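Side-chain contacts in transcriptional regulator (LacI family) (Clostridium acetobutylicum ATCC 824, PDB 3G85), which probably acts as a LacI-family transcription factor that binds cis-regulatory DNA and carries a periplasmic binding protein-like domain: residues 99-102 and 103-106; 76-79 and 80-83. All coordinates share one frame; numbering follows the deposited sequence.

Contact 1. Residues 99-102 and 103-106; sequences RLSN and KYSS
Ser101 OG is gripped by two successive backbone amides. Lys103 N donates to Ser101 OG over 3.0 Å. Tyr104 N also donates to Ser101 OG, over 2.9 Å in a nearly straight bond (173°). A serine hydroxyl that accepts from the amide two residues on defines an ST turn, and the second donor, three residues on, adds a further bond to the same oxygen. The geometry depends on the first torsion: with OG trans to its own backbone N (chi1 178°), the oxygen is carried forward over the two amides. The same OG lies beside the Tyr104 ring, at its edge and near its plane, while CG of the neighbouring Lys103 covers one face off-centre, toward the rim.

Further back the two arms of the turn are bridged by a single water. It donates to Ser101 O and, over 2.7 Å, to Tyr104 O, and it is bonded to Ser106 OG at 2.7 Å; that hydroxyl also pairs with Asn108. Alongside, Arg99 O packs against Ser106 CB at 3.2 Å, and Leu100 CD1 touches Ser106 OG at 3.9 Å.

Lys103 is extended, all four torsions close to 180°, which places NZ among the carbonyl oxygens of Leu85, Asn86 and Ala88, and Tyr104 OH also bonds to Leu85 O, so both side chains run to the C-terminal end of helix 79-87. The turn itself joins strands 94-97 and 105-109, neighbouring parallel strands with no helix between them. Tyr104 packs on Ile94 and Leu96, whereas Ser106 meets Ser269 of strand 269-272 on the other flank.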
loop_
_atom_site.group_PDB
_atom_site.type_symbol
_atom_site.label_atom_id
_atom_site.label_comp_id
_atom_site.label_asym_id
_atom_site.label_seq_id
_atom_site.Cartn_x
_atom_site.Cartn_y
_atom_site.Cartn_z
ATOM N N ARG A 99 -4.288 -9.213 2.250
ATOM C CA ARG A 99 -4.965 -9.694 3.442
ATOM C C ARG A 99 -4.668 -11.131 3.516
ATOM O O ARG A 99 -5.084 -11.868 2.624
ATOM C CB ARG A 99 -6.479 -9.671 3.272
ATOM C CG ARG A 99 -7.042 -8.414 3.187
ATOM C CD ARG A 99 -7.279 -7.798 4.568
ATOM N NE ARG A 99 -7.995 -6.561 4.282
ATOM C CZ ARG A 99 -7.472 -5.529 3.632
ATOM N NH1 ARG A 99 -6.187 -5.549 3.241
ATOM N NH2 ARG A 99 -8.221 -4.468 3.385
ATOM N N LEU A 100 -4.026 -11.570 4.586
ATOM C CA LEU A 100 -3.923 -12.990 4.796
ATOM C C LEU A 100 -5.294 -13.615 5.152
ATOM O O LEU A 100 -6.137 -12.994 5.783
ATOM C CB LEU A 100 -2.799 -13.362 5.771
ATOM C CG LEU A 100 -2.392 -14.857 5.745
ATOM C CD1 LEU A 100 -2.198 -15.439 4.308
ATOM C CD2 LEU A 100 -1.173 -15.144 6.644
ATOM N N SER A 101 -5.517 -14.823 4.660
ATOM C CA SER A 101 -6.757 -15.522 4.876
ATOM C C SER A 101 -6.462 -17.017 4.956
ATOM O O SER A 101 -5.571 -17.515 4.273
ATOM C CB SER A 101 -7.721 -15.240 3.741
ATOM O OG SER A 101 -8.950 -15.955 3.915
ATOM N N ASN A 102 -7.185 -17.740 5.803
ATOM C CA ASN A 102 -7.012 -19.180 5.770
ATOM C C ASN A 102 -8.174 -19.766 4.975
ATOM O O ASN A 102 -8.379 -20.966 4.965
ATOM C CB ASN A 102 -6.854 -19.747 7.196
ATOM C CG ASN A 102 -8.045 -19.457 8.076
ATOM O OD1 ASN A 102 -9.114 -19.055 7.599
ATOM N ND2 ASN A 102 -7.882 -19.690 9.381
ATOM N N LYS A 103 -8.945 -18.907 4.294
ATOM C CA LYS A 103 -10.047 -19.398 3.448
ATOM C C LYS A 103 -9.854 -19.056 1.956
ATOM O O LYS A 103 -10.072 -19.886 1.064
ATOM C CB LYS A 103 -11.395 -18.852 3.942
ATOM C CG LYS A 103 -12.588 -19.292 3.083
ATOM C CD LYS A 103 -13.892 -18.793 3.665
ATOM C CE LYS A 103 -15.060 -19.295 2.824
ATOM N NZ LYS A 103 -16.368 -18.820 3.362
ATOM N N TYR A 104 -9.524 -17.791 1.706
ATOM C CA TYR A 104 -9.326 -17.273 0.373
ATOM C C TYR A 104 -7.850 -17.171 0.048
ATOM O O TYR A 104 -7.027 -16.894 0.925
ATOM C CB TYR A 104 -9.979 -15.870 0.260
ATOM C CG TYR A 104 -11.484 -15.909 0.394
ATOM C CD1 TYR A 104 -12.283 -16.262 -0.686
ATOM C CD2 TYR A 104 -12.107 -15.625 1.620
ATOM C CE1 TYR A 104 -13.680 -16.304 -0.564
ATOM C CE2 TYR A 104 -13.493 -15.690 1.762
ATOM C CZ TYR A 104 -14.267 -16.024 0.656
ATOM O OH TYR A 104 -15.644 -16.099 0.735
ATOM N N SER A 105 -7.522 -17.380 -1.227
ATOM C CA SER A 105 -6.184 -17.108 -1.757
ATOM C C SER A 105 -5.911 -15.589 -1.740
ATOM O O SER A 105 -6.851 -14.728 -1.746
ATOM C CB SER A 105 -6.033 -17.707 -3.165
ATOM O OG SER A 105 -6.220 -19.145 -3.151
ATOM N N SER A 106 -4.639 -15.240 -1.680
ATOM C CA SER A 106 -4.265 -13.852 -1.502
ATOM C C SER A 106 -2.910 -13.565 -2.119
ATOM O O SER A 106 -2.063 -14.467 -2.260
ATOM C CB SER A 106 -4.272 -13.459 -0.009
ATOM O OG SER A 106 -3.315 -14.219 0.738
HETATM O O HOH W 1 -4.497 -16.420 1.716
#

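Contact 2. Residues 76-79 and 80-83; sequences NISN and YDLE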
loop_
_atom_site.group_PDB
_atom_site.type_symbol
_atom_site.label_atom_id
_atom_site.label_comp_id
_atom_site.label_asym_id
_atom_site.label_seq_id
_atom_site.Cartn_x
_atom_site.Cartn_y
_atom_site.Cartn_z
ATOM N N ASN A 76 -9.057 -3.802 -1.600
ATOM C CA ASN A 76 -8.924 -3.439 -0.188
ATOM C C ASN A 76 -10.182 -3.799 0.578
ATOM O O ASN A 76 -11.043 -2.930 0.802
ATOM C CB ASN A 76 -8.601 -1.915 -0.030
ATOM C CG ASN A 76 -8.497 -1.491 1.444
ATOM O OD1 ASN A 76 -7.856 -2.178 2.251
ATOM N ND2 ASN A 76 -9.142 -0.369 1.800
ATOM N N ILE A 77 -10.330 -5.077 0.942
ATOM C CA ILE A 77 -11.571 -5.514 1.565
ATOM C C ILE A 77 -11.661 -4.944 2.996
ATOM O O ILE A 77 -10.650 -4.889 3.700
ATOM C CB ILE A 77 -11.707 -7.059 1.528
ATOM C CG1 ILE A 77 -13.159 -7.467 1.846
ATOM C CG2 ILE A 77 -10.612 -7.746 2.424
ATOM C CD1 ILE A 77 -13.562 -8.811 1.290
ATOM N N SER A 78 -12.837 -4.437 3.372
ATOM C CA SER A 78 -13.055 -3.930 4.753
ATOM C C SER A 78 -13.315 -5.099 5.699
ATOM O O SER A 78 -13.669 -6.198 5.253
ATOM C CB SER A 78 -14.255 -2.973 4.800
ATOM O OG SER A 78 -15.471 -3.685 4.574
ATOM N N ASN A 79 -13.172 -4.863 7.002
ATOM C CA ASN A 79 -13.512 -5.868 8.002
ATOM C C ASN A 79 -14.959 -6.339 7.884
ATOM O O ASN A 79 -15.227 -7.535 7.901
ATOM C CB ASN A 79 -13.246 -5.327 9.411
ATOM C CG ASN A 79 -11.782 -5.094 9.649
ATOM O OD1 ASN A 79 -10.937 -5.760 9.036
ATOM N ND2 ASN A 79 -11.462 -4.102 10.470
ATOM N N TYR A 80 -15.862 -5.381 7.689
ATOM C CA TYR A 80 -17.266 -5.672 7.498
ATOM C C TYR A 80 -17.488 -6.600 6.288
ATOM O O TYR A 80 -18.150 -7.644 6.389
ATOM C CB TYR A 80 -18.054 -4.366 7.368
ATOM C CG TYR A 80 -19.527 -4.646 7.323
ATOM C CD1 TYR A 80 -20.241 -4.878 8.507
ATOM C CD2 TYR A 80 -20.201 -4.723 6.115
ATOM C CE1 TYR A 80 -21.585 -5.165 8.484
ATOM C CE2 TYR A 80 -21.565 -5.026 6.074
ATOM C CZ TYR A 80 -22.237 -5.249 7.274
ATOM O OH TYR A 80 -23.569 -5.560 7.262
ATOM N N ASP A 81 -16.893 -6.238 5.152
ATOM C CA ASP A 81 -17.030 -7.026 3.922
ATOM C C ASP A 81 -16.384 -8.405 4.018
ATOM O O ASP A 81 -16.895 -9.392 3.477
ATOM C CB ASP A 81 -16.507 -6.225 2.729
ATOM C CG ASP A 81 -17.544 -5.212 2.239
ATOM O OD1 ASP A 81 -18.762 -5.540 2.340
ATOM O OD2 ASP A 81 -17.167 -4.121 1.778
ATOM N N LEU A 82 -15.287 -8.452 4.756
ATOM C CA LEU A 82 -14.530 -9.681 4.957
ATOM C C LEU A 82 -15.315 -10.680 5.789
ATOM O O LEU A 82 -15.324 -11.867 5.482
ATOM C CB LEU A 82 -13.144 -9.382 5.559
ATOM C CG LEU A 82 -12.209 -10.594 5.730
ATOM C CD1 LEU A 82 -12.113 -11.460 4.498
ATOM C CD2 LEU A 82 -10.809 -10.145 6.158
ATOM N N GLU A 83 -15.991 -10.193 6.827
ATOM C CA GLU A 83 -16.886 -11.047 7.617
ATOM C C GLU A 83 -17.968 -11.691 6.738
ATOM O O GLU A 83 -18.238 -12.887 6.879
ATOM C CB GLU A 83 -17.503 -10.285 8.801
ATOM C CG GLU A 83 -18.753 -10.969 9.358
ATOM C CD GLU A 83 -18.982 -10.717 10.807
ATOM O OE1 GLU A 83 -18.218 -9.942 11.413
ATOM O OE2 GLU A 83 -19.947 -11.306 11.348
HETATM O O HOH W 2 -14.756 -3.879 1.264
#
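The carboxylate of Asp81 is the flat group beside Ser78, its OD2 within 3.3 Å of Ser78 OG. Tyr80 leaves only its CB by the serine hydroxyl and sends its ring away to meet His58, their planes at about 65°. Ser78 is the N-cap of helix 79-87: its OG, held between backbone N and carbonyl carbon (chi1 69°), accepts from Asp81 N over 3.0 Å at 163°. The reciprocal bond of a capping box is here relayed by a water, which accepts from Ser78 N at 2.9 Å and donates to Asp81 OD2. Ser78 O then receives Leu82 N over 2.8 Å, an early turn of regular helical bonding.

Ile77, just before the cap, folds CG1 back against Asp81 CB at 3.7 Å. The same CG1 lies 4.2 Å from Leu82 CB; the Ile77-Leu82 pair, N' with N4, is a hydrophobic staple, closing the apolar side of the capped end.

Asp55 also bonds to Ser78 OG, and Leu57 N to Asp81 OD2, fastening the region that follows strand 46-52 to the helix start. Carboxylates gathered at a helix N terminus should be stabilised by its dipole, which probably favours an ionised Asp81.

In the fold
From the N terminus, the chain meets contact 2 first, where strand 71-74 gives way through a short loop to helix 79-87. After that helix and strand 94-97 comes contact 1, which closes the turn into strand 105-109. The two are in series and neither nest nor cross, yet their centres lie only about 12 Å apart. Arg99 joins them: its NH2 probably bonds to Ile77 O at 2.5 Å and to Asn76 OD1 at 2.6 Å. Contact 2 caps the start of helix 79-87, and Lys103 and Tyr104 of contact 1 bond to carbonyls at its end. Together they tie that helix to the loops at strands 71-74, 94-97 and 105-109, neighbours in the parallel sheet.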